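Long-range contact in aminopeptidase P; XAA-pro aminopeptidase (Streptococcus thermophilus, PDB 3IL0), which probably acts as a metal-dependent aminopeptidase of the M24B family, removing residues that precede proline, and is represented here by its N-terminal domain: residues Gly19-Leu24 / Ile46-Arg51. Residues are numbered along the deposited sequence; the frame is centred on the assembly and turned at random.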
ATOM      1  N   GLY A  19      11.782  -0.049   9.821  1.00 32.12           N
ATOM      2  CA  GLY A  19      10.989   0.154  11.031  1.00 31.05           C
ATOM      3  C   GLY A  19       9.503   0.434  10.825  1.00 29.97           C
ATOM      4  O   GLY A  19       8.862   0.954  11.694  1.00 28.95           O
ATOM      5  N   LEU A  20       8.957   0.036   9.681  1.00 29.92           N
ATOM      6  CA  LEU A  20       7.561   0.277   9.342  1.00 28.92           C
ATOM      7  C   LEU A  20       6.731  -0.992   9.549  1.00 27.83           C
ATOM      8  O   LEU A  20       7.159  -2.073   9.178  1.00 26.63           O
ATOM      9  CB  LEU A  20       7.473   0.662   7.864  1.00 29.09           C
ATOM     10  CG  LEU A  20       8.094   2.002   7.382  1.00 29.61           C
ATOM     11  CD1 LEU A  20       7.978   2.040   5.833  1.00 25.76           C
ATOM     12  CD2 LEU A  20       7.441   3.215   8.034  1.00 26.69           C
ATOM     13  N   ASP A  21       5.551  -0.862  10.152  1.00 27.61           N
ATOM     14  CA  ASP A  21       4.560  -1.960  10.131  1.00 26.39           C
ATOM     15  C   ASP A  21       3.822  -2.073   8.804  1.00 25.88           C
ATOM     16  O   ASP A  21       3.231  -3.139   8.482  1.00 25.66           O
ATOM     17  CB  ASP A  21       3.532  -1.722  11.203  1.00 26.86           C
ATOM     18  CG  ASP A  21       4.147  -1.731  12.575  1.00 28.18           C
ATOM     19  OD1 ASP A  21       5.044  -2.573  12.768  1.00 31.64           O
ATOM     20  OD2 ASP A  21       3.832  -0.866  13.409  1.00 30.87           O
ATOM     21  N   ALA A  22       3.814  -0.969   8.047  1.00 24.96           N
ATOM     22  CA  ALA A  22       3.070  -0.882   6.793  1.00 24.10           C
ATOM     23  C   ALA A  22       3.579   0.267   5.888  1.00 23.36           C
ATOM     24  O   ALA A  22       4.217   1.194   6.343  1.00 22.89           O
ATOM     25  CB  ALA A  22       1.574  -0.680   7.146  1.00 23.81           C
ATOM     26  N   LEU A  23       3.275   0.163   4.609  1.00 22.60           N
ATOM     27  CA  LEU A  23       3.498   1.200   3.653  1.00 22.13           C
ATOM     28  C   LEU A  23       2.268   1.342   2.791  1.00 21.92           C
ATOM     29  O   LEU A  23       1.744   0.364   2.227  1.00 20.51           O
ATOM     30  CB  LEU A  23       4.711   0.916   2.780  1.00 22.87           C
ATOM     31  CG  LEU A  23       5.195   2.098   1.918  1.00 21.37           C
ATOM     32  CD1 LEU A  23       5.743   3.293   2.759  1.00 19.46           C
ATOM     33  CD2 LEU A  23       6.189   1.592   0.923  1.00 21.02           C
ATOM     34  N   LEU A  24       1.780   2.562   2.723  1.00 20.84           N
ATOM     35  CA  LEU A  24       0.757   2.902   1.810  1.00 20.80           C
ATOM     36  C   LEU A  24       1.482   3.235   0.477  1.00 22.97           C
ATOM     37  O   LEU A  24       2.382   4.062   0.454  1.00 20.93           O
ATOM     38  CB  LEU A  24       0.042   4.112   2.377  1.00 20.73           C
ATOM     39  CG  LEU A  24      -1.012   4.761   1.497  1.00 21.41           C
ATOM     40  CD1 LEU A  24      -2.235   3.874   1.592  1.00 14.76           C
ATOM     41  CD2 LEU A  24      -1.341   6.225   1.900  1.00 16.45           C
ATOM     42  N   ILE A  46       0.684  -2.640   2.147  1.00 24.19           N
ATOM     43  CA  ILE A  46       1.475  -3.836   2.475  1.00 25.58           C
ATOM     44  C   ILE A  46       2.009  -3.732   3.913  1.00 25.64           C
ATOM     45  O   ILE A  46       2.577  -2.693   4.321  1.00 25.34           O
ATOM     46  CB  ILE A  46       2.661  -4.077   1.455  1.00 26.25           C
ATOM     47  CG1 ILE A  46       2.103  -4.294   0.049  1.00 27.91           C
ATOM     48  CG2 ILE A  46       3.528  -5.329   1.815  1.00 25.69           C
ATOM     49  CD1 ILE A  46       3.192  -4.413  -1.033  1.00 28.01           C
ATOM     50  N   THR A  47       1.791  -4.817   4.667  1.00 24.76           N
ATOM     51  CA  THR A  47       2.342  -5.005   6.015  1.00 25.15           C
ATOM     52  C   THR A  47       3.348  -6.234   6.038  1.00 25.08           C
ATOM     53  O   THR A  47       3.551  -6.919   5.025  1.00 23.87           O
ATOM     54  CB  THR A  47       1.158  -5.240   7.005  1.00 25.45           C
ATOM     55  OG1 THR A  47       0.700  -6.592   6.887  1.00 28.01           O
ATOM     56  CG2 THR A  47      -0.019  -4.272   6.646  1.00 21.46           C
ATOM     57  N   LYS A  48       3.959  -6.497   7.187  1.00 25.70           N
ATOM     58  CA  LYS A  48       4.749  -7.692   7.323  1.00 27.52           C
ATOM     59  C   LYS A  48       3.917  -8.944   7.062  1.00 29.89           C
ATOM     60  O   LYS A  48       4.477  -9.936   6.617  1.00 31.14           O
ATOM     61  CB  LYS A  48       5.403  -7.744   8.671  1.00 27.66           C
ATOM     62  CG  LYS A  48       6.619  -6.809   8.681  1.00 29.77           C
ATOM     63  CD  LYS A  48       7.392  -6.869   9.953  1.00 29.91           C
ATOM     64  CE  LYS A  48       8.249  -5.622  10.127  1.00 31.95           C
ATOM     65  NZ  LYS A  48       7.366  -4.565  10.696  1.00 30.77           N
ATOM     66  N   ASN A  49       2.588  -8.876   7.277  1.00 30.28           N
ATOM     67  CA  ASN A  49       1.756  -9.998   7.046  1.00 31.94           C
ATOM     68  C   ASN A  49       0.725  -9.939   5.971  1.00 32.72           C
ATOM     69  O   ASN A  49       0.326 -10.989   5.589  1.00 33.54           O
ATOM     70  CB  ASN A  49       1.224 -10.485   8.368  1.00 31.56           C
ATOM     71  CG  ASN A  49       2.358 -11.051   9.198  1.00 34.96           C
ATOM     72  OD1 ASN A  49       3.131 -11.910   8.679  1.00 41.42           O
ATOM     73  ND2 ASN A  49       2.577 -10.517  10.380  1.00 32.60           N
ATOM     74  N   ARG A  50       0.304  -8.773   5.458  1.00 33.05           N
ATOM     75  CA  ARG A  50      -0.686  -8.773   4.382  1.00 32.49           C
ATOM     76  C   ARG A  50      -0.245  -7.970   3.203  1.00 32.75           C
ATOM     77  O   ARG A  50       0.673  -7.153   3.270  1.00 32.95           O
ATOM     78  CB  ARG A  50      -2.026  -8.182   4.821  1.00 32.27           C
ATOM     79  CG  ARG A  50      -2.409  -8.395   6.238  1.00 33.68           C
ATOM     80  CD  ARG A  50      -3.883  -7.962   6.419  1.00 34.13           C
ATOM     81  NE  ARG A  50      -4.323  -8.225   7.781  1.00 32.57           N
ATOM     82  CZ  ARG A  50      -5.110  -9.217   8.181  1.00 34.58           C
ATOM     83  NH1 ARG A  50      -5.574 -10.094   7.350  1.00 34.22           N
ATOM     84  NH2 ARG A  50      -5.407  -9.361   9.464  1.00 36.31           N
ATOM     85  N   ARG A  51      -0.958  -8.177   2.120  1.00 33.03           N
ATOM     86  CA  ARG A  51      -0.836  -7.346   0.971  1.00 33.86           C
ATOM     87  C   ARG A  51      -2.249  -7.060   0.550  1.00 33.78           C
ATOM     88  O   ARG A  51      -2.994  -7.992   0.211  1.00 35.42           O
ATOM     89  CB  ARG A  51      -0.093  -8.074  -0.129  1.00 34.87           C
ATOM     90  CG  ARG A  51       1.292  -8.536   0.273  1.00 36.69           C
ATOM     91  CD  ARG A  51       2.111  -8.885  -0.940  1.00 41.23           C
ATOM     92  NE  ARG A  51       3.290  -9.596  -0.474  1.00 45.75           N
ATOM     93  CZ  ARG A  51       3.419 -10.916  -0.408  1.00 48.36           C
ATOM     94  NH1 ARG A  51       2.469 -11.727  -0.849  1.00 49.14           N
ATOM     95  NH2 ARG A  51       4.531 -11.420   0.092  1.00 51.68           N
TER
HETATM   96  O   HOH W   1       3.307  -5.457   9.419  1.00 32.73           O
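A single water stands in for the next backbone bond where two antiparallel strands part: it donates to Asp21 O and accepts from Lys48 N, at 2.5 Å in each case. The strands are 22-25 and 42-47, inner neighbours in the mixed sheet of the creatinase/prolidase N-terminal domain. Deeper in the sheet, Leu23 and Ile46 form a hydrogen-bonded pair: Leu23 N reaches Ile46 O at 3.0 Å, almost end-on to the carbonyl (C=O...N 160°), and Ile46 N returns to Leu23 O. Their side chains share the face covered by Phe11 of helix 7-18. On the other face, Ala22 CB meets Thr47 CG2 at 4.0 Å.

Beyond the water, Lys48 continues the join with its side chain. CG lies anti to the carbonyl carbon, the chain runs extended, and a bend at its last torsion (chi4 83°) brings NZ above the carbonyl plane of Leu20, 2.9 Å from its O. The Asp21 side chain crosses that of Lys48 obliquely, OD1 making a long salt bridge to NZ, while OD2 is held by the backbone N atoms of Glu92 and Thr93, where the parallel strand 93-97 begins. In the turn to strand 51-55, closed by Thr47 N to Arg50 O, Thr47 OG1 sits between its own backbone N and C (chi1 78°), making an ST turn and an ST motif as it accepts from Asn49 N and, at 2.6 Å, from Arg50 N.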